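Local coordinates for phenazine biosynthesis protein, PhzF family (Bacillus anthracis, PDB 3EDN) that is a PhzF-family protein of the diaminopimelate epimerase-like fold, probably an isomerase or related enzyme of phenazine-type biosynthesis, at residues A[14-19]-A[288-293]; A[8-13]-A[262-267]; A[246-251]-A[272-277]. One frame throughout, in Å; residues are numbered along the deposited sequence. Where two conformers were deposited one is given.

From the N terminus, residues 8-13 cover the end of strand 3-11 and the first two residues after it, and lead directly into 14-19. Interaction 2 joins 8-13 to 262-267, at the start of strand 266-273, closing a loop of 248 residues; interaction 1 brings 14-19 onto 288-293 of strand 282-298, with 268 residues between. Because their segments alternate along the chain, these two closures cross, and they touch in space, their centres about 6 Å apart. Interaction 3 closes only 20 residues, between 246-251 and 272-277; it is nested inside interaction 1 and crosses interaction 2. Its centre is about 30 Å from that of interaction 2, although both use strand 266-273.

Interaction 1. Residues A[14-19]-A[288-293]; sequences NKPNMG and TAVYVK
This is an apolar surface contact in which the loop 14-19, between strands 3-11 and 20-25, lies over two valines of strand 282-298. No hydrogen bond joins the two segments, and the 282 Å² they bury together comes largely from N14, P16, V290 and V292. V290 contributes both methyls. Its CG1, in the crowded position between backbone N and carbonyl carbon (chi1 67°), packs 3.6 Å from P16 N, whereas CG2, anti to the backbone N, meets P16 CD at 3.9 Å. The proline ring and the valine cross at about a right angle, and P16 CG continues to the carbonyl of Y291, 3.9 Å from Y291 O. Two residues on, V292 CG2 packs against the loop backbone, 4.0 Å from N17 N, with CG1 near N17 OD1. The loop turns here: M18 N donates to K15 O at 3.1 Å across a type II beta turn, with P16 and N17 (phi 78°) at its corners. At the far end T288 CG2 lies 4.2 Å from N14 N, while T288 OG1 bonds to T117 O. Strand 282-298 carries a classic beta bulge, V292 and K293 both facing H8 of the antiparallel strand 3-11. V290 and V292 also touch D10 on that strand, and T288 and A289 reach Y82 of helix 74-86.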
loop_
_atom_site.group_PDB
_atom_site.type_symbol
_atom_site.label_atom_id
_atom_site.label_comp_id
_atom_site.label_asym_id
_atom_site.label_seq_id
_atom_site.Cartn_x
_atom_site.Cartn_y
_atom_site.Cartn_z
ATOM N N ASN A 14 -12.240 -30.114 -1.475
ATOM C CA ASN A 14 -12.283 -30.449 -0.059
ATOM C C ASN A 14 -11.085 -31.296 0.342
ATOM O O ASN A 14 -10.954 -31.685 1.502
ATOM C CB ASN A 14 -13.601 -31.135 0.325
ATOM C CG ASN A 14 -13.929 -32.307 -0.573
ATOM O OD1 ASN A 14 -13.081 -32.790 -1.326
ATOM N ND2 ASN A 14 -15.176 -32.773 -0.498
ATOM N N LYS A 15 -10.175 -31.532 -0.603
ATOM C CA LYS A 15 -8.962 -32.301 -0.289
ATOM C C LYS A 15 -7.678 -31.547 -0.581
ATOM O O LYS A 15 -7.525 -30.986 -1.656
ATOM C CB LYS A 15 -8.989 -33.646 -1.009
ATOM C CG LYS A 15 -10.135 -34.525 -0.514
ATOM C CD LYS A 15 -9.950 -35.971 -0.858
ATOM C CE LYS A 15 -11.167 -36.776 -0.422
ATOM N NZ LYS A 15 -11.149 -37.002 1.031
ATOM N N PRO A 16 -6.747 -31.506 0.395
ATOM C CA PRO A 16 -5.479 -30.793 0.197
ATOM C C PRO A 16 -4.796 -31.223 -1.110
ATOM O O PRO A 16 -4.804 -32.418 -1.460
ATOM C CB PRO A 16 -4.646 -31.231 1.415
ATOM C CG PRO A 16 -5.644 -31.620 2.445
ATOM C CD PRO A 16 -6.815 -32.164 1.705
ATOM N N ASN A 17 -4.231 -30.274 -1.823
ATOM C CA ASN A 17 -3.494 -30.474 -3.069
ATOM C C ASN A 17 -4.356 -30.695 -4.294
ATOM O O ASN A 17 -3.864 -30.841 -5.318
ATOM C CB ASN A 17 -2.435 -31.588 -2.980
ATOM C CG ASN A 17 -1.548 -31.476 -1.744
ATOM O OD1 ASN A 17 -0.628 -30.745 -1.726
ATOM N ND2 ASN A 17 -1.877 -32.179 -0.763
HETATM N N MSE A 18 -5.655 -30.725 -4.116
HETATM C CA MSE A 18 -6.495 -31.107 -5.247
HETATM C C MSE A 18 -7.265 -29.938 -5.854
HETATM O O MSE A 18 -8.116 -30.126 -6.708
HETATM C CB MSE A 18 -7.413 -32.269 -4.851
HETATM C CG MSE A 18 -6.659 -33.410 -4.203
HETATM SE SE MSE A 18 -7.566 -35.123 -4.274
HETATM C CE MSE A 18 -6.979 -35.751 -6.022
ATOM N N GLY A 19 -6.921 -28.717 -5.443
ATOM C CA GLY A 19 -7.600 -27.535 -5.952
ATOM C C GLY A 19 -6.688 -26.450 -6.510
ATOM O O GLY A 19 -5.547 -26.711 -6.932
ATOM N N THR A 288 -16.118 -24.651 -1.987
ATOM C CA THR A 288 -15.513 -24.830 -0.688
ATOM C C THR A 288 -14.002 -24.709 -0.868
ATOM O O THR A 288 -13.518 -24.412 -1.966
ATOM C CB THR A 288 -15.930 -26.164 -0.007
ATOM O OG1 THR A 288 -15.564 -26.122 1.385
ATOM C CG2 THR A 288 -15.279 -27.360 -0.683
ATOM N N ALA A 289 -13.257 -24.901 0.215
ATOM C CA ALA A 289 -11.791 -24.831 0.164
ATOM C C ALA A 289 -11.237 -25.667 1.299
ATOM O O ALA A 289 -11.980 -26.191 2.134
ATOM C CB ALA A 289 -11.306 -23.383 0.281
ATOM N N VAL A 290 -9.915 -25.784 1.343
ATOM C CA VAL A 290 -9.281 -26.630 2.351
ATOM C C VAL A 290 -7.882 -26.113 2.682
ATOM O O VAL A 290 -7.147 -25.690 1.797
ATOM C CB VAL A 290 -9.231 -28.117 1.895
ATOM C CG1 VAL A 290 -8.302 -28.297 0.709
ATOM C CG2 VAL A 290 -8.813 -29.025 3.023
ATOM N N TYR A 291 -7.542 -26.142 3.970
ATOM C CA TYR A 291 -6.188 -25.832 4.438
ATOM C C TYR A 291 -5.189 -26.796 3.817
ATOM O O TYR A 291 -5.428 -28.011 3.792
ATOM C CB TYR A 291 -6.153 -26.010 5.960
ATOM C CG TYR A 291 -4.762 -25.963 6.564
ATOM C CD1 TYR A 291 -4.191 -24.746 6.949
ATOM C CD2 TYR A 291 -4.013 -27.121 6.739
ATOM C CE1 TYR A 291 -2.918 -24.691 7.503
ATOM C CE2 TYR A 291 -2.731 -27.078 7.280
ATOM C CZ TYR A 291 -2.208 -25.856 7.682
ATOM O OH TYR A 291 -0.925 -25.798 8.230
ATOM N N VAL A 292 -4.070 -26.248 3.343
ATOM C CA VAL A 292 -2.978 -27.078 2.859
ATOM C C VAL A 292 -1.752 -26.970 3.781
ATOM O O VAL A 292 -1.285 -27.984 4.340
ATOM C CB VAL A 292 -2.604 -26.782 1.395
ATOM C CG1 VAL A 292 -1.469 -27.689 0.967
ATOM C CG2 VAL A 292 -3.834 -26.989 0.500
ATOM N N LYS A 293 -1.230 -25.754 3.938
ATOM C CA LYS A 293 -0.083 -25.546 4.821
ATOM C C LYS A 293 0.063 -24.100 5.245
ATOM O O LYS A 293 -0.624 -23.212 4.728
ATOM C CB LYS A 293 1.225 -25.996 4.141
ATOM C CG LYS A 293 1.599 -25.254 2.855
ATOM C CD LYS A 293 2.894 -25.808 2.303
ATOM C CE LYS A 293 3.292 -25.118 1.015
ATOM N NZ LYS A 293 2.522 -25.691 -0.141
#

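Interaction 2. Residues A[8-13]-A[262-267]; sequences HYDAFT and IHKDGR
R267 N donates to F12 O at 2.8 Å, the N-H...O angle of 163° and the approach in the carbonyl plane marking a nearly straight bond. A second bond lies beside it: T13 OG1, anti to its backbone N (chi1 -167°), donates to D265 O at 3.1 Å, arriving from above the plane of that carbonyl. G266, between the two bonded residues, adds a CA-H...O contact, its CA 3.2 Å from F12 O, so this carbonyl is approached by both an N-H and a C-H. Within 8-13, H8 NE2 donates to D10 OD1 at 2.8 Å; D10 OD1 lies near the plane of the H8 ring, while NE2 meets it from above the carboxylate plane. D10 OD2 instead accepts from G19 N. The ammonium of K264 stops 4.1 Å short of D10 OD2, beyond a salt bridge, and is hydrogen-bonded to N17 O and G19 O; its positive charge would nevertheless be expected to stabilise the aspartate as an anion.

In the diaminopimelate epimerase-like fold, two similar halves face each other across a cleft. This contact joins the residues just after strand 3-11, in one half, to the start of strand 266-273 and the residue before it, in the other, consistent with a bridge between the halves.

Farther out, F12 CB lies 3.3 Å from R267 O, and the far end of the ring leads away to H75, V228 and I285. R267 turns back along its own segment, NH1 forming a salt bridge with D265 OD2 and another with D206. D265 OD1 is held by Q260 NE2. T13 packs against V290 and M18.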
loop_
_atom_site.group_PDB
_atom_site.type_symbol
_atom_site.label_atom_id
_atom_site.label_comp_id
_atom_site.label_asym_id
_atom_site.label_seq_id
_atom_site.Cartn_x
_atom_site.Cartn_y
_atom_site.Cartn_z
ATOM N N HIS A 8 -1.514 -21.451 2.810
ATOM C CA HIS A 8 -1.880 -22.015 1.526
ATOM C C HIS A 8 -3.189 -22.773 1.744
ATOM O O HIS A 8 -3.220 -23.727 2.530
ATOM C CB HIS A 8 -0.770 -22.968 1.098
ATOM C CG HIS A 8 -1.079 -23.796 -0.107
ATOM N ND1 HIS A 8 -0.195 -24.741 -0.581
ATOM C CD2 HIS A 8 -2.153 -23.829 -0.934
ATOM C CE1 HIS A 8 -0.715 -25.333 -1.643
ATOM N NE2 HIS A 8 -1.900 -24.799 -1.879
ATOM N N TYR A 9 -4.272 -22.295 1.112
ATOM C CA TYR A 9 -5.539 -23.037 1.037
ATOM C C TYR A 9 -5.750 -23.366 -0.418
ATOM O O TYR A 9 -5.369 -22.575 -1.287
ATOM C CB TYR A 9 -6.725 -22.181 1.536
ATOM C CG TYR A 9 -6.904 -22.246 3.029
ATOM C CD1 TYR A 9 -5.937 -21.725 3.881
ATOM C CD2 TYR A 9 -8.029 -22.847 3.596
ATOM C CE1 TYR A 9 -6.081 -21.799 5.254
ATOM C CE2 TYR A 9 -8.189 -22.924 4.972
ATOM C CZ TYR A 9 -7.204 -22.383 5.796
ATOM O OH TYR A 9 -7.337 -22.466 7.165
ATOM N N ASP A 10 -6.335 -24.531 -0.691
ATOM C CA ASP A 10 -6.726 -24.852 -2.072
ATOM C C ASP A 10 -8.200 -24.541 -2.229
ATOM O O ASP A 10 -9.016 -25.015 -1.439
ATOM C CB ASP A 10 -6.478 -26.324 -2.413
ATOM C CG ASP A 10 -5.090 -26.571 -2.984
ATOM O OD1 ASP A 10 -4.294 -25.618 -3.119
ATOM O OD2 ASP A 10 -4.832 -27.750 -3.303
ATOM N N ALA A 11 -8.531 -23.711 -3.216
ATOM C CA ALA A 11 -9.931 -23.364 -3.502
ATOM C C ALA A 11 -10.607 -24.399 -4.407
ATOM O O ALA A 11 -9.947 -25.056 -5.236
ATOM C CB ALA A 11 -10.011 -21.997 -4.150
ATOM N N PHE A 12 -11.930 -24.511 -4.258
ATOM C CA PHE A 12 -12.782 -25.387 -5.085
ATOM C C PHE A 12 -12.461 -26.871 -4.913
ATOM O O PHE A 12 -12.557 -27.669 -5.861
ATOM C CB PHE A 12 -12.722 -24.999 -6.569
ATOM C CG PHE A 12 -13.089 -23.568 -6.850
ATOM C CD1 PHE A 12 -14.329 -23.066 -6.470
ATOM C CD2 PHE A 12 -12.226 -22.736 -7.551
ATOM C CE1 PHE A 12 -14.682 -21.734 -6.744
ATOM C CE2 PHE A 12 -12.569 -21.429 -7.815
ATOM C CZ PHE A 12 -13.797 -20.934 -7.432
ATOM N N THR A 13 -12.075 -27.248 -3.702
ATOM C CA THR A 13 -11.879 -28.649 -3.370
ATOM C C THR A 13 -12.027 -28.854 -1.869
ATOM O O THR A 13 -11.956 -27.895 -1.086
ATOM C CB THR A 13 -10.484 -29.151 -3.824
ATOM O OG1 THR A 13 -10.429 -30.576 -3.762
ATOM C CG2 THR A 13 -9.393 -28.582 -2.925
ATOM N N ILE A 262 -4.816 -33.495 -14.539
ATOM C CA ILE A 262 -3.549 -33.100 -13.915
ATOM C C ILE A 262 -3.529 -33.448 -12.431
ATOM O O ILE A 262 -2.866 -32.772 -11.633
ATOM C CB ILE A 262 -3.178 -31.612 -14.156
ATOM C CG1 ILE A 262 -4.280 -30.682 -13.669
ATOM C CG2 ILE A 262 -2.920 -31.356 -15.625
ATOM C CD1 ILE A 262 -3.928 -29.234 -13.870
ATOM N N HIS A 263 -4.263 -34.504 -12.081
ATOM C CA HIS A 263 -4.141 -35.158 -10.766
ATOM C C HIS A 263 -4.773 -34.374 -9.634
ATOM O O HIS A 263 -4.389 -34.522 -8.465
ATOM C CB HIS A 263 -2.679 -35.486 -10.482
ATOM C CG HIS A 263 -1.997 -36.079 -11.668
ATOM N ND1 HIS A 263 -0.993 -35.432 -12.358
ATOM C CD2 HIS A 263 -2.252 -37.219 -12.350
ATOM C CE1 HIS A 263 -0.626 -36.176 -13.390
ATOM N NE2 HIS A 263 -1.371 -37.263 -13.405
ATOM N N LYS A 264 -5.726 -33.514 -9.987
ATOM C CA LYS A 264 -6.451 -32.724 -9.012
ATOM C C LYS A 264 -7.910 -33.152 -9.014
ATOM O O LYS A 264 -8.286 -34.120 -9.692
ATOM C CB LYS A 264 -6.350 -31.241 -9.359
ATOM C CG LYS A 264 -4.931 -30.726 -9.544
ATOM C CD LYS A 264 -4.355 -30.281 -8.241
ATOM C CE LYS A 264 -3.541 -28.986 -8.412
ATOM N NZ LYS A 264 -3.291 -28.334 -7.088
ATOM N N ASP A 265 -8.737 -32.449 -8.253
ATOM C CA ASP A 265 -10.165 -32.772 -8.247
ATOM C C ASP A 265 -10.963 -31.574 -7.778
ATOM O O ASP A 265 -11.385 -31.492 -6.616
ATOM C CB ASP A 265 -10.478 -34.008 -7.387
ATOM C CG ASP A 265 -11.949 -34.389 -7.451
ATOM O OD1 ASP A 265 -12.594 -34.127 -8.484
ATOM O OD2 ASP A 265 -12.477 -34.912 -6.449
ATOM N N GLY A 266 -11.157 -30.647 -8.705
ATOM C CA GLY A 266 -11.833 -29.404 -8.396
ATOM C C GLY A 266 -13.297 -29.471 -8.762
ATOM O O GLY A 266 -13.679 -30.149 -9.728
ATOM N N ARG A 267 -14.108 -28.781 -7.977
ATOM C CA ARG A 267 -15.535 -28.669 -8.260
ATOM C C ARG A 267 -15.982 -27.242 -7.994
ATOM O O ARG A 267 -15.574 -26.615 -7.018
ATOM C CB ARG A 267 -16.354 -29.664 -7.434
ATOM C CG ARG A 267 -16.208 -31.106 -7.907
ATOM C CD ARG A 267 -17.247 -32.030 -7.281
ATOM N NE ARG A 267 -17.105 -32.148 -5.829
ATOM C CZ ARG A 267 -16.324 -33.038 -5.215
ATOM N NH1 ARG A 267 -15.606 -33.901 -5.925
ATOM N NH2 ARG A 267 -16.265 -33.071 -3.886
#

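Interaction 3. Residues A[246-251]-A[272-277]. With SO4 (sulfate ion), chain I.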
loop_
_atom_site.group_PDB
_atom_site.type_symbol
_atom_site.label_atom_id
_atom_site.label_comp_id
_atom_site.label_asym_id
_atom_site.label_seq_id
_atom_site.Cartn_x
_atom_site.Cartn_y
_atom_site.Cartn_z
ATOM N N LYS A 246 -32.298 -26.281 -21.040
ATOM C CA LYS A 246 -32.881 -24.937 -21.058
ATOM C C LYS A 246 -34.170 -24.811 -20.269
ATOM O O LYS A 246 -34.611 -23.697 -19.970
ATOM C CB LYS A 246 -33.196 -24.514 -22.486
ATOM C CG LYS A 246 -32.022 -24.461 -23.410
ATOM C CD LYS A 246 -32.512 -23.932 -24.723
ATOM C CE LYS A 246 -31.929 -24.685 -25.880
ATOM N NZ LYS A 246 -32.565 -24.174 -27.121
ATOM N N ASP A 247 -34.787 -25.946 -19.960
ATOM C CA ASP A 247 -36.116 -25.938 -19.374
ATOM C C ASP A 247 -36.053 -25.905 -17.864
ATOM O O ASP A 247 -36.043 -26.946 -17.203
ATOM C CB ASP A 247 -36.929 -27.144 -19.834
ATOM C CG ASP A 247 -38.381 -27.056 -19.412
ATOM O OD1 ASP A 247 -38.795 -25.981 -18.920
ATOM O OD2 ASP A 247 -39.105 -28.060 -19.569
ATOM N N PHE A 248 -36.019 -24.700 -17.318
ATOM C CA PHE A 248 -36.071 -24.536 -15.888
ATOM C C PHE A 248 -36.870 -23.299 -15.535
ATOM O O PHE A 248 -37.014 -22.366 -16.339
ATOM C CB PHE A 248 -34.659 -24.503 -15.276
ATOM C CG PHE A 248 -33.888 -23.240 -15.547
ATOM C CD1 PHE A 248 -33.751 -22.284 -14.564
ATOM C CD2 PHE A 248 -33.257 -23.035 -16.772
ATOM C CE1 PHE A 248 -33.022 -21.130 -14.791
ATOM C CE2 PHE A 248 -32.533 -21.887 -17.010
ATOM C CZ PHE A 248 -32.410 -20.932 -16.021
ATOM N N ASP A 249 -37.433 -23.317 -14.341
ATOM C CA ASP A 249 -38.134 -22.167 -13.840
ATOM C C ASP A 249 -37.311 -21.509 -12.747
ATOM O O ASP A 249 -36.900 -22.168 -11.768
ATOM C CB ASP A 249 -39.519 -22.565 -13.323
ATOM C CG ASP A 249 -40.358 -23.247 -14.391
ATOM O OD1 ASP A 249 -40.351 -22.778 -15.550
ATOM O OD2 ASP A 249 -41.026 -24.252 -14.070
ATOM N N HIS A 250 -37.038 -20.225 -12.971
ATOM C CA HIS A 250 -36.457 -19.321 -11.987
ATOM C C HIS A 250 -34.981 -19.589 -11.663
ATOM O O HIS A 250 -34.151 -18.694 -11.769
ATOM C CB HIS A 250 -37.323 -19.286 -10.713
ATOM C CG HIS A 250 -36.732 -18.485 -9.593
ATOM N ND1 HIS A 250 -36.802 -18.889 -8.277
ATOM C CD2 HIS A 250 -36.060 -17.308 -9.590
ATOM C CE1 HIS A 250 -36.198 -17.996 -7.511
ATOM N NE2 HIS A 250 -35.739 -17.028 -8.283
ATOM N N GLU A 251 -34.658 -20.815 -11.283
ATOM C CA GLU A 251 -33.337 -21.073 -10.714
ATOM C C GLU A 251 -32.942 -22.509 -10.967
ATOM O O GLU A 251 -33.746 -23.426 -10.844
ATOM C CB GLU A 251 -33.354 -20.811 -9.193
ATOM C CG GLU A 251 -34.465 -21.590 -8.437
ATOM C CD GLU A 251 -34.600 -21.240 -6.956
ATOM O OE1 GLU A 251 -34.006 -20.244 -6.495
ATOM O OE2 GLU A 251 -35.325 -21.978 -6.250
ATOM N N VAL A 272 -27.693 -20.575 -11.742
ATOM C CA VAL A 272 -28.181 -19.817 -12.888
ATOM C C VAL A 272 -29.596 -19.374 -12.565
ATOM O O VAL A 272 -30.447 -20.210 -12.256
ATOM C CB VAL A 272 -28.206 -20.670 -14.154
ATOM C CG1 VAL A 272 -28.584 -19.805 -15.357
ATOM C CG2 VAL A 272 -26.848 -21.320 -14.381
ATOM N N THR A 273 -29.819 -18.063 -12.578
ATOM C CA THR A 273 -31.120 -17.513 -12.176
ATOM C C THR A 273 -31.701 -16.672 -13.296
ATOM O O THR A 273 -30.983 -15.941 -13.985
ATOM C CB THR A 273 -30.979 -16.655 -10.912
ATOM O OG1 THR A 273 -30.509 -17.484 -9.840
ATOM C CG2 THR A 273 -32.317 -16.027 -10.517
ATOM N N LYS A 274 -33.005 -16.777 -13.509
ATOM C CA LYS A 274 -33.636 -15.811 -14.386
ATOM C C LYS A 274 -34.775 -15.116 -13.667
ATOM O O LYS A 274 -35.487 -15.713 -12.855
ATOM C CB LYS A 274 -34.081 -16.413 -15.712
ATOM C CG LYS A 274 -35.060 -17.541 -15.602
ATOM C CD LYS A 274 -35.199 -18.260 -16.953
ATOM C CE LYS A 274 -35.775 -19.652 -16.762
ATOM N NZ LYS A 274 -36.168 -20.291 -18.050
ATOM N N ASP A 275 -34.890 -13.829 -13.941
ATOM C CA ASP A 275 -35.943 -13.025 -13.371
ATOM C C ASP A 275 -36.666 -12.387 -14.532
ATOM O O ASP A 275 -36.043 -12.048 -15.534
ATOM C CB ASP A 275 -35.346 -11.954 -12.460
ATOM C CG ASP A 275 -36.408 -11.127 -11.761
ATOM O OD1 ASP A 275 -36.670 -11.408 -10.570
ATOM O OD2 ASP A 275 -36.986 -10.200 -12.389
ATOM N N VAL A 276 -37.976 -12.209 -14.385
ATOM C CA VAL A 276 -38.818 -11.663 -15.455
ATOM C C VAL A 276 -38.415 -10.252 -15.939
ATOM O O VAL A 276 -38.692 -9.896 -17.090
ATOM C CB VAL A 276 -40.326 -11.728 -15.055
ATOM C CG1 VAL A 276 -40.614 -10.848 -13.843
ATOM C CG2 VAL A 276 -41.245 -11.394 -16.230
ATOM N N GLU A 277 -37.761 -9.460 -15.085
ATOM C CA GLU A 277 -37.314 -8.105 -15.478
ATOM C C GLU A 277 -35.870 -8.077 -15.972
ATOM O O GLU A 277 -35.354 -7.011 -16.319
ATOM C CB GLU A 277 -37.384 -7.098 -14.312
ATOM C CG GLU A 277 -38.740 -6.509 -13.951
ATOM C CD GLU A 277 -39.434 -7.305 -12.864
ATOM O OE1 GLU A 277 -38.759 -7.827 -11.934
ATOM O OE2 GLU A 277 -40.664 -7.412 -12.948
HETATM S S SO4 I . -38.156 -26.363 -12.730
HETATM O O1 SO4 I . -38.653 -26.822 -11.438
HETATM O O2 SO4 I . -37.667 -27.507 -13.496
HETATM O O3 SO4 I . -39.235 -25.711 -13.469
HETATM O O4 SO4 I . -37.078 -25.404 -12.525
#
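K274 lays the end of its side chain over one face of the F248 ring, its CE 3.7 Å from the ring centroid in a CH-pi contact. Its NZ follows in a cation-pi interaction, 4.2 Å from the same centroid and 13° off the ring normal. That ammonium also donates to F248 O at 2.8 Å, within the carbonyl plane, so one residue offers both ring and carbonyl to the lysine. In F248 and K274 alike, CG sits in the crowded position between backbone N and carbonyl carbon, and K274 is extended beyond CG.

The backbones meet where strand 251-258 begins and the antiparallel strand 266-273 ends: E251 and T273 are a non-hydrogen-bonded pair, and K274 N donates to H250 O at 2.8 Å with an angle of 160°. H250 O also receives the CA-H of T273. The H250 imidazole lies beside T273, with K274 O at its edge.

At the tip of the ring, F248 CZ touches V272 CG1 at 4.0 Å, and both residues pack on A241 of helix 230-244. D249 N donates to O4 of a sulfate, probably from the crystallisation liquor, at 2.8 Å.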